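Side-chain contacts in omega-class glutathione S-transferase (Bombyx mori, PDB 3WD6), which binds glutathione and probably acts as a glutathione transferase and glutathione-dependent dehydroascorbate reductase: residues V87-E91 with S92-V96; I63-P66 with E67-T71. One frame throughout, in Å; residues are numbered along the deposited sequence.

Contact 1 (V87-E91 with S92-V96). With GSH (glutathione), chain J.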
ATOM      1  N   VAL A  87       2.611  -0.849 -23.101  1.00 28.46           N
ATOM      2  CA  VAL A  87       3.883  -0.967 -22.384  1.00 25.44           C
ATOM      3  C   VAL A  87       3.638  -0.792 -20.877  1.00 28.12           C
ATOM      4  O   VAL A  87       3.322   0.320 -20.392  1.00 26.60           O
ATOM      5  CB  VAL A  87       4.946   0.029 -22.916  1.00 28.34           C
ATOM      6  CG1 VAL A  87       6.248  -0.086 -22.119  1.00 21.78           C
ATOM      7  CG2 VAL A  87       5.196  -0.211 -24.415  1.00 23.09           C
ATOM      8  N   THR A  88       3.761  -1.900 -20.145  1.00 26.01           N
ATOM      9  CA  THR A  88       3.359  -1.910 -18.756  1.00 27.13           C
ATOM     10  C   THR A  88       4.408  -2.499 -17.840  1.00 30.95           C
ATOM     11  O   THR A  88       5.219  -3.346 -18.255  1.00 28.91           O
ATOM     12  CB  THR A  88       2.080  -2.718 -18.550  1.00 28.99           C
ATOM     13  OG1 THR A  88       2.338  -4.083 -18.908  1.00 27.84           O
ATOM     14  CG2 THR A  88       0.926  -2.128 -19.382  1.00 25.73           C
ATOM     15  N   ILE A  89       4.360  -2.055 -16.585  1.00 27.79           N
ATOM     16  CA  ILE A  89       5.200  -2.592 -15.522  1.00 25.60           C
ATOM     17  C   ILE A  89       4.270  -3.065 -14.407  1.00 25.29           C
ATOM     18  O   ILE A  89       3.249  -2.420 -14.125  1.00 24.65           O
ATOM     19  CB  ILE A  89       6.111  -1.488 -14.945  1.00 24.95           C
ATOM     20  CG1 ILE A  89       6.999  -0.910 -16.038  1.00 25.40           C
ATOM     21  CG2 ILE A  89       6.971  -2.036 -13.817  1.00 26.66           C
ATOM     22  CD1 ILE A  89       8.095  -1.844 -16.426  1.00 34.64           C
ATOM     23  N   TYR A  90       4.612  -4.173 -13.761  1.00 25.02           N
ATOM     24  CA  TYR A  90       3.837  -4.622 -12.614  1.00 25.22           C
ATOM     25  C   TYR A  90       4.775  -5.114 -11.534  1.00 23.10           C
ATOM     26  O   TYR A  90       5.995  -5.139 -11.738  1.00 23.29           O
ATOM     27  CB  TYR A  90       2.824  -5.696 -13.003  1.00 25.25           C
ATOM     28  CG  TYR A  90       3.357  -6.684 -14.014  1.00 26.96           C
ATOM     29  CD1 TYR A  90       3.324  -6.401 -15.373  1.00 28.22           C
ATOM     30  CD2 TYR A  90       3.885  -7.901 -13.611  1.00 28.54           C
ATOM     31  CE1 TYR A  90       3.808  -7.301 -16.304  1.00 30.05           C
ATOM     32  CE2 TYR A  90       4.375  -8.809 -14.535  1.00 33.83           C
ATOM     33  CZ  TYR A  90       4.333  -8.500 -15.881  1.00 30.89           C
ATOM     34  OH  TYR A  90       4.824  -9.402 -16.795  1.00 34.00           O
ATOM     35  N   GLU A  91       4.200  -5.517 -10.400  1.00 20.34           N
ATOM     36  CA  GLU A  91       4.947  -5.731  -9.156  1.00 22.16           C
ATOM     37  C   GLU A  91       5.196  -4.378  -8.506  1.00 20.65           C
ATOM     38  O   GLU A  91       5.980  -3.568  -9.011  1.00 20.55           O
ATOM     39  CB  GLU A  91       6.252  -6.499  -9.370  1.00 23.48           C
ATOM     40  CG  GLU A  91       6.031  -7.964  -9.704  1.00 22.59           C
ATOM     41  CD  GLU A  91       5.336  -8.702  -8.579  1.00 22.94           C
ATOM     42  OE1 GLU A  91       5.838  -8.662  -7.427  1.00 21.16           O
ATOM     43  OE2 GLU A  91       4.278  -9.323  -8.847  1.00 23.99           O
ATOM     44  N   SER A  92       4.498  -4.143  -7.394  1.00 20.77           N
ATOM     45  CA  SER A  92       4.419  -2.828  -6.782  1.00 19.08           C
ATOM     46  C   SER A  92       5.781  -2.162  -6.585  1.00 21.16           C
ATOM     47  O   SER A  92       5.955  -0.994  -6.948  1.00 19.15           O
ATOM     48  CB  SER A  92       3.668  -2.914  -5.456  1.00 18.25           C
ATOM     49  OG  SER A  92       4.385  -3.683  -4.511  1.00 20.15           O
ATOM     50  N   LEU A  93       6.735  -2.896  -6.010  1.00 19.13           N
ATOM     51  CA  LEU A  93       8.063  -2.337  -5.760  1.00 21.22           C
ATOM     52  C   LEU A  93       8.829  -2.098  -7.055  1.00 23.31           C
ATOM     53  O   LEU A  93       9.686  -1.207  -7.135  1.00 24.97           O
ATOM     54  CB  LEU A  93       8.878  -3.241  -4.831  1.00 22.75           C
ATOM     55  CG  LEU A  93       8.362  -3.355  -3.387  1.00 24.87           C
ATOM     56  CD1 LEU A  93       9.315  -4.199  -2.542  1.00 17.85           C
ATOM     57  CD2 LEU A  93       8.169  -1.949  -2.768  1.00 20.78           C
ATOM     58  N   VAL A  94       8.526  -2.890  -8.078  1.00 21.90           N
ATOM     59  CA  VAL A  94       9.146  -2.669  -9.375  1.00 22.94           C
ATOM     60  C   VAL A  94       8.639  -1.364  -9.981  1.00 22.00           C
ATOM     61  O   VAL A  94       9.420  -0.576 -10.541  1.00 20.03           O
ATOM     62  CB  VAL A  94       8.886  -3.836 -10.321  1.00 23.85           C
ATOM     63  CG1 VAL A  94       9.404  -3.516 -11.712  1.00 22.00           C
ATOM     64  CG2 VAL A  94       9.545  -5.105  -9.763  1.00 22.51           C
ATOM     65  N   THR A  95       7.337  -1.122  -9.845  1.00 20.72           N
ATOM     66  CA  THR A  95       6.751   0.086 -10.408  1.00 23.68           C
ATOM     67  C   THR A  95       7.297   1.328  -9.707  1.00 21.36           C
ATOM     68  O   THR A  95       7.678   2.314 -10.346  1.00 19.78           O
ATOM     69  CB  THR A  95       5.234   0.059 -10.317  1.00 21.24           C
ATOM     70  OG1 THR A  95       4.841   0.324  -8.961  1.00 19.58           O
ATOM     71  CG2 THR A  95       4.737  -1.319 -10.765  1.00 21.76           C
ATOM     72  N   VAL A  96       7.357   1.273  -8.387  1.00 22.04           N
ATOM     73  CA  VAL A  96       7.846   2.424  -7.634  1.00 22.84           C
ATOM     74  C   VAL A  96       9.308   2.744  -7.934  1.00 20.38           C
ATOM     75  O   VAL A  96       9.674   3.918  -8.020  1.00 19.38           O
ATOM     76  CB  VAL A  96       7.607   2.262  -6.123  1.00 18.64           C
ATOM     77  CG1 VAL A  96       8.330   3.349  -5.352  1.00 13.67           C
ATOM     78  CG2 VAL A  96       6.101   2.276  -5.849  1.00 18.03           C
TER
HETATM   79  N1  GSH J 306       4.024  -8.973  -5.256  1.00 22.60           N
HETATM   80  CA1 GSH J 306       2.920  -8.205  -5.846  1.00 22.33           C
HETATM   81  C1  GSH J 306       3.159  -6.701  -5.775  1.00 21.95           C
HETATM   82  O11 GSH J 306       2.650  -5.900  -6.641  1.00 17.97           O
HETATM   83  O12 GSH J 306       3.911  -6.241  -4.845  1.00 20.30           O
HETATM   84  CB1 GSH J 306       1.629  -8.604  -5.144  1.00 24.41           C
HETATM   85  CG1 GSH J 306       0.406  -7.781  -5.391  1.00 24.79           C
HETATM   86  CD1 GSH J 306      -0.899  -8.427  -5.000  1.00 22.98           C
HETATM   87  OE1 GSH J 306      -0.943  -9.396  -4.249  1.00 24.40           O
HETATM   88  N2  GSH J 306      -2.132  -7.907  -5.510  1.00 26.71           N
HETATM   89  CA2 GSH J 306      -3.364  -8.596  -5.113  1.00 25.68           C
HETATM   90  C2  GSH J 306      -3.954  -9.235  -6.352  1.00 28.43           C
HETATM   91  O2  GSH J 306      -3.961  -8.597  -7.398  1.00 27.94           O
HETATM   92  CB2 GSH J 306      -4.336  -7.613  -4.562  1.00 29.25           C
HETATM   93  SG2 GSH J 306      -4.115  -7.045  -2.916  1.00 35.47           S
HETATM   94  N3  GSH J 306      -4.510 -10.569  -6.287  1.00 35.75           N
HETATM   95  CA3 GSH J 306      -5.085 -11.180  -7.486  1.00 36.79           C
HETATM   96  C3  GSH J 306      -6.148 -12.178  -7.259  1.00 41.12           C
HETATM   97  O31 GSH J 306      -7.202 -11.840  -6.656  1.00 43.80           O
HETATM   98  O32 GSH J 306      -6.000 -13.353  -7.678  1.00 45.58           O

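Contact 2 (I63-P66 with E67-T71). With GSH (glutathione), chain J.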
ATOM      1  N   ILE A  63     -12.342 -10.376  -8.276  1.00 35.52           N
ATOM      2  CA  ILE A  63     -13.110 -11.590  -8.088  1.00 39.51           C
ATOM      3  C   ILE A  63     -13.534 -12.041  -9.470  1.00 39.56           C
ATOM      4  O   ILE A  63     -13.461 -13.226  -9.809  1.00 41.47           O
ATOM      5  CB  ILE A  63     -14.361 -11.326  -7.215  1.00 42.70           C
ATOM      6  CG1 ILE A  63     -13.947 -11.066  -5.759  1.00 40.18           C
ATOM      7  CG2 ILE A  63     -15.347 -12.498  -7.308  1.00 42.80           C
ATOM      8  CD1 ILE A  63     -13.266 -12.239  -5.109  1.00 40.80           C
ATOM      9  N   ASP A  64     -13.949 -11.059 -10.266  1.00 38.81           N
ATOM     10  CA  ASP A  64     -14.437 -11.271 -11.616  1.00 39.47           C
ATOM     11  C   ASP A  64     -13.588 -10.414 -12.569  1.00 39.74           C
ATOM     12  O   ASP A  64     -14.053  -9.376 -13.091  1.00 37.65           O
ATOM     13  CB  ASP A  64     -15.918 -10.875 -11.682  1.00 41.72           C
ATOM     14  CG  ASP A  64     -16.578 -11.284 -12.980  1.00 45.67           C
ATOM     15  OD1 ASP A  64     -16.080 -12.236 -13.634  1.00 45.04           O
ATOM     16  OD2 ASP A  64     -17.598 -10.647 -13.348  1.00 47.17           O
ATOM     17  N   LYS A  65     -12.342 -10.853 -12.780  1.00 39.47           N
ATOM     18  CA  LYS A  65     -11.340 -10.062 -13.500  1.00 35.15           C
ATOM     19  C   LYS A  65     -11.718  -9.817 -14.946  1.00 39.57           C
ATOM     20  O   LYS A  65     -12.260 -10.710 -15.614  1.00 41.27           O
ATOM     21  CB  LYS A  65      -9.966 -10.736 -13.457  1.00 29.51           C
ATOM     22  CG  LYS A  65      -9.289 -10.679 -12.100  1.00 31.72           C
ATOM     23  CD  LYS A  65      -7.935 -11.393 -12.122  1.00 30.76           C
ATOM     24  CE  LYS A  65      -7.469 -11.675 -10.694  1.00 31.96           C
ATOM     25  NZ  LYS A  65      -6.227 -12.489 -10.640  1.00 30.93           N
ATOM     26  N   PRO A  66     -11.432  -8.598 -15.439  1.00 38.23           N
ATOM     27  CA  PRO A  66     -11.567  -8.330 -16.874  1.00 35.91           C
ATOM     28  C   PRO A  66     -10.695  -9.293 -17.680  1.00 40.29           C
ATOM     29  O   PRO A  66      -9.563  -9.649 -17.299  1.00 33.72           O
ATOM     30  CB  PRO A  66     -11.054  -6.891 -17.017  1.00 35.76           C
ATOM     31  CG  PRO A  66     -11.323  -6.269 -15.685  1.00 36.42           C
ATOM     32  CD  PRO A  66     -11.065  -7.388 -14.683  1.00 34.95           C
ATOM     33  N   GLU A  67     -11.254  -9.721 -18.801  1.00 42.39           N
ATOM     34  CA  GLU A  67     -10.594 -10.637 -19.705  1.00 41.05           C
ATOM     35  C   GLU A  67      -9.204 -10.123 -20.148  1.00 41.34           C
ATOM     36  O   GLU A  67      -8.248 -10.913 -20.265  1.00 37.50           O
ATOM     37  CB  GLU A  67     -11.527 -10.873 -20.903  1.00 43.81           C
ATOM     38  CG  GLU A  67     -12.141  -9.572 -21.518  1.00 50.44           C
ATOM     39  CD  GLU A  67     -13.427  -9.059 -20.827  1.00 49.96           C
ATOM     40  OE1 GLU A  67     -14.031  -9.802 -20.009  1.00 51.36           O
ATOM     41  OE2 GLU A  67     -13.843  -7.904 -21.128  1.00 45.14           O
ATOM     42  N   TRP A  68      -9.089  -8.802 -20.350  1.00 35.22           N
ATOM     43  CA  TRP A  68      -7.864  -8.180 -20.895  1.00 34.79           C
ATOM     44  C   TRP A  68      -6.773  -7.815 -19.870  1.00 35.29           C
ATOM     45  O   TRP A  68      -5.793  -7.145 -20.213  1.00 35.60           O
ATOM     46  CB  TRP A  68      -8.232  -6.926 -21.695  1.00 30.47           C
ATOM     47  CG  TRP A  68      -9.232  -6.104 -20.979  1.00 35.86           C
ATOM     48  CD1 TRP A  68     -10.566  -6.041 -21.234  1.00 35.18           C
ATOM     49  CD2 TRP A  68      -8.994  -5.255 -19.844  1.00 37.08           C
ATOM     50  NE1 TRP A  68     -11.179  -5.188 -20.345  1.00 35.39           N
ATOM     51  CE2 TRP A  68     -10.238  -4.693 -19.478  1.00 36.55           C
ATOM     52  CE3 TRP A  68      -7.851  -4.910 -19.108  1.00 33.31           C
ATOM     53  CZ2 TRP A  68     -10.375  -3.790 -18.409  1.00 35.77           C
ATOM     54  CZ3 TRP A  68      -7.986  -4.019 -18.040  1.00 34.01           C
ATOM     55  CH2 TRP A  68      -9.244  -3.473 -17.702  1.00 33.78           C
ATOM     56  N   LEU A  69      -6.929  -8.255 -18.625  1.00 35.88           N
ATOM     57  CA  LEU A  69      -6.010  -7.848 -17.567  1.00 35.19           C
ATOM     58  C   LEU A  69      -4.589  -8.346 -17.777  1.00 33.72           C
ATOM     59  O   LEU A  69      -3.633  -7.553 -17.698  1.00 30.05           O
ATOM     60  CB  LEU A  69      -6.516  -8.299 -16.197  1.00 36.99           C
ATOM     61  CG  LEU A  69      -5.611  -7.928 -15.021  1.00 34.00           C
ATOM     62  CD1 LEU A  69      -5.475  -6.410 -14.906  1.00 31.62           C
ATOM     63  CD2 LEU A  69      -6.144  -8.531 -13.737  1.00 27.55           C
ATOM     64  N   THR A  70      -4.454  -9.652 -18.026  1.00 33.61           N
ATOM     65  CA  THR A  70      -3.139 -10.290 -18.181  1.00 32.79           C
ATOM     66  C   THR A  70      -2.360  -9.686 -19.340  1.00 31.78           C
ATOM     67  O   THR A  70      -1.143  -9.863 -19.458  1.00 33.12           O
ATOM     68  CB  THR A  70      -3.254 -11.821 -18.390  1.00 36.64           C
ATOM     69  OG1 THR A  70      -4.371 -12.105 -19.241  1.00 42.72           O
ATOM     70  CG2 THR A  70      -3.444 -12.539 -17.062  1.00 31.98           C
ATOM     71  N   THR A  71      -3.082  -8.987 -20.207  1.00 33.79           N
ATOM     72  CA  THR A  71      -2.492  -8.208 -21.289  1.00 31.44           C
ATOM     73  C   THR A  71      -1.677  -7.035 -20.748  1.00 32.93           C
ATOM     74  O   THR A  71      -0.674  -6.624 -21.347  1.00 30.48           O
ATOM     75  CB  THR A  71      -3.622  -7.689 -22.191  1.00 34.91           C
ATOM     76  OG1 THR A  71      -3.862  -8.649 -23.232  1.00 37.25           O
ATOM     77  CG2 THR A  71      -3.280  -6.348 -22.798  1.00 34.15           C
TER
HETATM   78  N1  GSH J 306       4.024  -8.973  -5.256  1.00 22.60           N
HETATM   79  CA1 GSH J 306       2.920  -8.205  -5.846  1.00 22.33           C
HETATM   80  C1  GSH J 306       3.159  -6.701  -5.775  1.00 21.95           C
HETATM   81  O11 GSH J 306       2.650  -5.900  -6.641  1.00 17.97           O
HETATM   82  O12 GSH J 306       3.911  -6.241  -4.845  1.00 20.30           O
HETATM   83  CB1 GSH J 306       1.629  -8.604  -5.144  1.00 24.41           C
HETATM   84  CG1 GSH J 306       0.406  -7.781  -5.391  1.00 24.79           C
HETATM   85  CD1 GSH J 306      -0.899  -8.427  -5.000  1.00 22.98           C
HETATM   86  OE1 GSH J 306      -0.943  -9.396  -4.249  1.00 24.40           O
HETATM   87  N2  GSH J 306      -2.132  -7.907  -5.510  1.00 26.71           N
HETATM   88  CA2 GSH J 306      -3.364  -8.596  -5.113  1.00 25.68           C
HETATM   89  C2  GSH J 306      -3.954  -9.235  -6.352  1.00 28.43           C
HETATM   90  O2  GSH J 306      -3.961  -8.597  -7.398  1.00 27.94           O
HETATM   91  CB2 GSH J 306      -4.336  -7.613  -4.562  1.00 29.25           C
HETATM   92  SG2 GSH J 306      -4.115  -7.045  -2.916  1.00 35.47           S
HETATM   93  N3  GSH J 306      -4.510 -10.569  -6.287  1.00 35.75           N
HETATM   94  CA3 GSH J 306      -5.085 -11.180  -7.486  1.00 36.79           C
HETATM   95  C3  GSH J 306      -6.148 -12.178  -7.259  1.00 41.12           C
HETATM   96  O31 GSH J 306      -7.202 -11.840  -6.656  1.00 43.80           O
HETATM   97  O32 GSH J 306      -6.000 -13.353  -7.678  1.00 45.58           O

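Contact 1 (V87-E91 with S92-V96)
The methyl CG2 of Ile-89 meets CG1 of Val-94 at 3.5 Å, the two side chains crossing at about a right angle where strand 87-90 turns into helix 92-102. A chi1 of -59° sets CG1 of Ile-89 beside the backbone N and leaves CG2 anti to it, and CG2 also slides past Thr-95 in the opposite sense, methyl CG2 to methyl CG2 at 3.8 Å. Packing is tightest around the carbonyl of Glu-91. Its O takes a bond from Thr-95 N at 2.9 Å and a weak, bent one from Val-94 N. Thr-95 CG2 leans on the same oxygen at 3.1 Å, while its OG1 turns back to Ser-92 O at 2.7 Å and also bonds Thr-44 of helix 39-51. The outer side is looser: Val-94 is exposed, and its CG2 rests against CB of Glu-91. Beyond CB the Glu-91 chain folds at chi2 (-62°) and carries the carboxylate off to the ligand, where OE1 receives the glutathione amine N1 at 2.8 Å. Ser-92 grips the adjoining carboxylate twice, its backbone N bonding O11 at 2.7 Å and its OG bonding O12 at 2.6 Å. Glu-91 at the N-cap, followed by a serine whose amide opens the helix, forms part of the gamma-glutamyl subsite characteristic of the thioredoxin-like glutathione transferase domain.

Contact 2 (I63-P66 with E67-T71)
Pro-66 lays its CB over one face of the Trp-68 indole, a CH-pi contact with the carbon 3.6 Å from the centroid of the six-membered ring and 23° off the normal. CB sits toward the rim of the ring system, closest to CE2 at 3.4 Å, and CG lies above the same face, near CZ2 at 3.8 Å. The indole reaches this place because CG of Trp-68 stands between its backbone N and carbonyl carbon (chi1 44°), which brings one face of the indole against the proline; NE1 then bonds Asp-21 O. An alanine in place of Trp-68 would probably leave the proline ring without its aromatic cover and Asp-21 O without the indole N-H. In the backbone, a type I beta turn runs from Pro-66 to Leu-69, closed by Leu-69 N to Pro-66 O at 3.3 Å. Lys-65 runs out extended from CG, and its CD passes CD2 of Leu-69 at 3.7 Å. Its NZ ends at a weak bond to O32 of the glutathione glycyl carboxylate, 3.1 Å away, and also bonds Ala-76 O, which helps fix the ammonium group. Glu-67 turns off the other way, to Lys-19 and the backbone N of Gly-20. The whole turn joins strand 56-60 to helix 69-72, with Pro-66 and Trp-68 both packed on Ile-60 of that strand and on Leu-17 of edge strand 16-17.

Overall arrangement
Followed from the N terminus, the chain leaves strand 56-60 and reaches contact 2, whose turn closes at the start of helix 69-72; it then runs through strand 80-82 into strand 87-90, where contact 1 closes the join to helix 92-102. The two are in series and neither nest nor cross. Their centres lie about 17 Å apart and their nearest atoms about 5 Å, without touching. Glutathione bridges that distance: contact 1 holds its gamma-glutamyl end and contact 2 its glycyl end. Both belong to the thioredoxin-like domain, where contact 2 packs on strand 16-17 and contact 1 includes 87-90, the outermost strands of the sheet within this chain.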